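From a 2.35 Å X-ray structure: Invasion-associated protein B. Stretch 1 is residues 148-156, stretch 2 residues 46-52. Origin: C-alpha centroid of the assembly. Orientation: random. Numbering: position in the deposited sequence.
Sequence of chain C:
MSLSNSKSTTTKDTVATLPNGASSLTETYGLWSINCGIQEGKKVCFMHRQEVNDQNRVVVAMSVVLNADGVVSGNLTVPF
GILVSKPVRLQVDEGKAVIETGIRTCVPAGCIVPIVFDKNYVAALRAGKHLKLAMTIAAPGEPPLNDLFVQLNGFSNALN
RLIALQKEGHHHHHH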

# COMPACT_ATOMS: atom_id res chain seq x y z
N LEU C 148 -38.08 -7.67 5.55
CA LEU C 148 -37.30 -6.81 6.43
C LEU C 148 -38.05 -6.49 7.72
O LEU C 148 -39.27 -6.39 7.73
CB LEU C 148 -36.90 -5.51 5.72
CG LEU C 148 -35.53 -5.34 5.05
CD1 LEU C 148 -35.04 -6.57 4.30
CD2 LEU C 148 -35.61 -4.14 4.13
N PHE C 149 -37.29 -6.33 8.81
CA PHE C 149 -37.85 -6.10 10.14
C PHE C 149 -36.84 -5.41 11.04
O PHE C 149 -35.65 -5.36 10.73
CB PHE C 149 -38.33 -7.42 10.79
CG PHE C 149 -37.31 -8.53 10.73
CD1 PHE C 149 -36.30 -8.62 11.68
CD2 PHE C 149 -37.37 -9.47 9.71
CE1 PHE C 149 -35.36 -9.63 11.61
CE2 PHE C 149 -36.43 -10.49 9.63
CZ PHE C 149 -35.42 -10.56 10.57
N VAL C 150 -37.33 -4.89 12.16
CA VAL C 150 -36.49 -4.44 13.26
C VAL C 150 -36.84 -5.32 14.47
O VAL C 150 -38.01 -5.45 14.82
CB VAL C 150 -36.68 -2.93 13.58
CG1 VAL C 150 -35.82 -2.50 14.75
CG2 VAL C 150 -36.36 -2.08 12.36
N GLN C 151 -35.83 -5.94 15.08
CA GLN C 151 -36.04 -6.78 16.25
C GLN C 151 -36.26 -5.91 17.49
O GLN C 151 -35.53 -4.94 17.70
CB GLN C 151 -34.86 -7.73 16.46
CG GLN C 151 -34.62 -8.70 15.32
CD GLN C 151 -33.43 -9.60 15.57
OE1 GLN C 151 -33.54 -10.63 16.23
NE2 GLN C 151 -32.27 -9.21 15.04
N LEU C 152 -37.26 -6.27 18.28
CA LEU C 152 -37.71 -5.42 19.39
C LEU C 152 -37.26 -5.88 20.79
O LEU C 152 -37.70 -5.31 21.78
CB LEU C 152 -39.24 -5.26 19.35
CG LEU C 152 -39.86 -4.62 18.10
CD1 LEU C 152 -41.37 -4.78 18.13
CD2 LEU C 152 -39.45 -3.15 17.94
N ASN C 153 -36.40 -6.89 20.86
CA ASN C 153 -35.88 -7.36 22.14
C ASN C 153 -35.04 -6.29 22.83
O ASN C 153 -33.97 -5.91 22.35
CB ASN C 153 -35.08 -8.66 21.98
CG ASN C 153 -34.62 -9.23 23.32
OD1 ASN C 153 -33.48 -9.01 23.74
ND2 ASN C 153 -35.51 -9.93 24.00
N GLY C 154 -35.55 -5.79 23.95
CA GLY C 154 -34.89 -4.74 24.70
C GLY C 154 -35.49 -3.35 24.50
O GLY C 154 -35.01 -2.40 25.11
N PHE C 155 -36.52 -3.25 23.66
CA PHE C 155 -37.17 -1.97 23.36
C PHE C 155 -37.76 -1.33 24.61
O PHE C 155 -37.54 -0.14 24.87
CB PHE C 155 -38.27 -2.13 22.29
CG PHE C 155 -38.86 -0.82 21.80
CD1 PHE C 155 -38.42 -0.25 20.61
CD2 PHE C 155 -39.88 -0.18 22.52
CE1 PHE C 155 -38.96 0.95 20.15
CE2 PHE C 155 -40.42 1.02 22.07
CZ PHE C 155 -39.96 1.59 20.89
N SER C 156 -38.53 -2.12 25.36
CA SER C 156 -39.21 -1.64 26.56
C SER C 156 -38.22 -1.13 27.61
O SER C 156 -38.39 -0.03 28.14
CB SER C 156 -40.11 -2.75 27.13
OG SER C 156 -41.26 -2.22 27.77
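Stretch 2 46-52: FMHRQEV

The most unusual feature of this contact is a single carboxylate, that of E51, which binds both the backbone and the side chain of one glutamine. Q151 N donates to E51 OE2 at 2.9 Å, almost in line, and Q151 NE2 donates to E51 OE1 at 3.1 Å. Two strands thus meet through a side chain rather than through backbone pairing: no backbone-to-backbone hydrogen bond joins the stretches.

Stretch 2 is extended throughout, a strand from F46 to V52 that begins earlier in the chain. It crosses the short strand 149-151 with an angle of 123° between their N-to-C directions, more nearly antiparallel than parallel but strongly oblique. The axes come no closer than 7.4 Å, leaving room for side chains between them. The register sets V150 near E51, with their CA atoms 6.9 Å apart, and F155 near M47, with CA atoms 8.5 Å apart.

The alternation of an extended chain sends M47, R49 and E51 toward stretch 1, while the intervening Q50 points away. Glutamate suits its place because its m, m rotamer brings both carboxylate oxygens within reach of Q151. Such a buried charge needs compensation, and R49 supplies it from the same side of the strand: R49 NE lies 2.8 Å from E51 OE2 in a salt bridge, and R49 NH2 donates to E51 OE1 at 3.0 Å. R49 and Q151 thus donate to the same carboxylate. Although R49 NH2 and Q151 NE2 are 3.4 Å apart, both are donors and do not bond to each other; they share E51 OE1 instead. The aliphatic part of R49 has its own neighbour, with its CG 3.9 Å from V150 CG1, where the compact, branched valine offers an apolar surface. One residue before V150, F149 O lies 3.5 Å from E51 CG.

After Q151, stretch 1 leaves its strand through a type II turn from L152 to F155, closed by F155 N donating to L152 O at 3.0 Å. G154, at the N-cap position, has phi/psi of 102/-1, where a CB would be jammed against the preceding carbonyl oxygen; glycine avoids this. The helix then begins with F155, whose t rotamer carries the ring to M47. The methionine methyl lies over one face of the ring: M47 CE is 3.6 Å from the centroid of the F155 ring, a CH-pi contact, and 3.4 Å from F155 CD1. Methionine's long, unbranched chain suits this reach, giving the contact an apolar end, well separated from the polar cluster around E51.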

# COMPACT_ATOMS: atom_id res chain seq x y z
N PHE C 46 -30.75 9.23 22.51
CA PHE C 46 -31.46 8.46 21.49
C PHE C 46 -31.30 6.95 21.62
O PHE C 46 -30.32 6.45 22.17
CB PHE C 46 -31.15 8.96 20.06
CG PHE C 46 -29.69 8.93 19.69
CD1 PHE C 46 -29.17 7.86 18.96
CD2 PHE C 46 -28.84 9.98 20.02
CE1 PHE C 46 -27.82 7.82 18.59
CE2 PHE C 46 -27.49 9.95 19.66
CZ PHE C 46 -26.98 8.87 18.94
N MET C 47 -32.29 6.25 21.09
CA MET C 47 -32.47 4.82 21.21
C MET C 47 -32.31 4.27 19.81
O MET C 47 -33.02 4.68 18.90
CB MET C 47 -33.91 4.61 21.65
CG MET C 47 -34.20 3.40 22.46
SD MET C 47 -35.96 3.42 22.86
CE MET C 47 -36.28 1.72 22.46
N HIS C 48 -31.38 3.34 19.61
CA HIS C 48 -31.10 2.88 18.24
C HIS C 48 -30.77 1.41 18.06
O HIS C 48 -30.36 0.73 19.00
CB HIS C 48 -30.03 3.76 17.57
CG HIS C 48 -28.72 3.78 18.28
ND1 HIS C 48 -27.65 3.00 17.88
CD2 HIS C 48 -28.30 4.46 19.37
CE1 HIS C 48 -26.63 3.22 18.69
NE2 HIS C 48 -27.00 4.10 19.60
N ARG C 49 -30.98 0.94 16.84
CA ARG C 49 -30.81 -0.46 16.45
C ARG C 49 -30.48 -0.55 14.95
O ARG C 49 -31.14 0.08 14.13
CB ARG C 49 -32.10 -1.23 16.76
CG ARG C 49 -32.21 -2.61 16.12
CD ARG C 49 -31.70 -3.69 17.05
NE ARG C 49 -31.37 -4.92 16.34
CZ ARG C 49 -30.23 -5.60 16.50
NH1 ARG C 49 -29.31 -5.20 17.36
NH2 ARG C 49 -30.05 -6.71 15.80
N GLN C 50 -29.48 -1.32 14.59
CA GLN C 50 -29.33 -1.64 13.21
C GLN C 50 -29.38 -3.10 12.95
O GLN C 50 -29.08 -3.87 13.78
CB GLN C 50 -28.11 -0.97 12.62
CG GLN C 50 -26.85 -1.45 13.11
CD GLN C 50 -25.73 -0.55 12.77
OE1 GLN C 50 -24.61 -0.87 13.00
NE2 GLN C 50 -26.04 0.59 12.23
N GLU C 51 -29.83 -3.45 11.77
CA GLU C 51 -29.90 -4.83 11.33
C GLU C 51 -28.95 -5.07 10.16
O GLU C 51 -28.83 -4.23 9.26
CB GLU C 51 -31.33 -5.23 10.95
CG GLU C 51 -32.41 -4.89 11.98
CD GLU C 51 -32.37 -5.76 13.25
OE1 GLU C 51 -31.63 -6.77 13.30
OE2 GLU C 51 -33.10 -5.43 14.20
N VAL C 52 -28.27 -6.21 10.18
CA VAL C 52 -27.27 -6.55 9.17
C VAL C 52 -27.64 -7.84 8.44
O VAL C 52 -28.46 -8.63 8.93
CB VAL C 52 -25.83 -6.66 9.77
CG1 VAL C 52 -25.42 -5.36 10.46
CG2 VAL C 52 -25.69 -7.85 10.72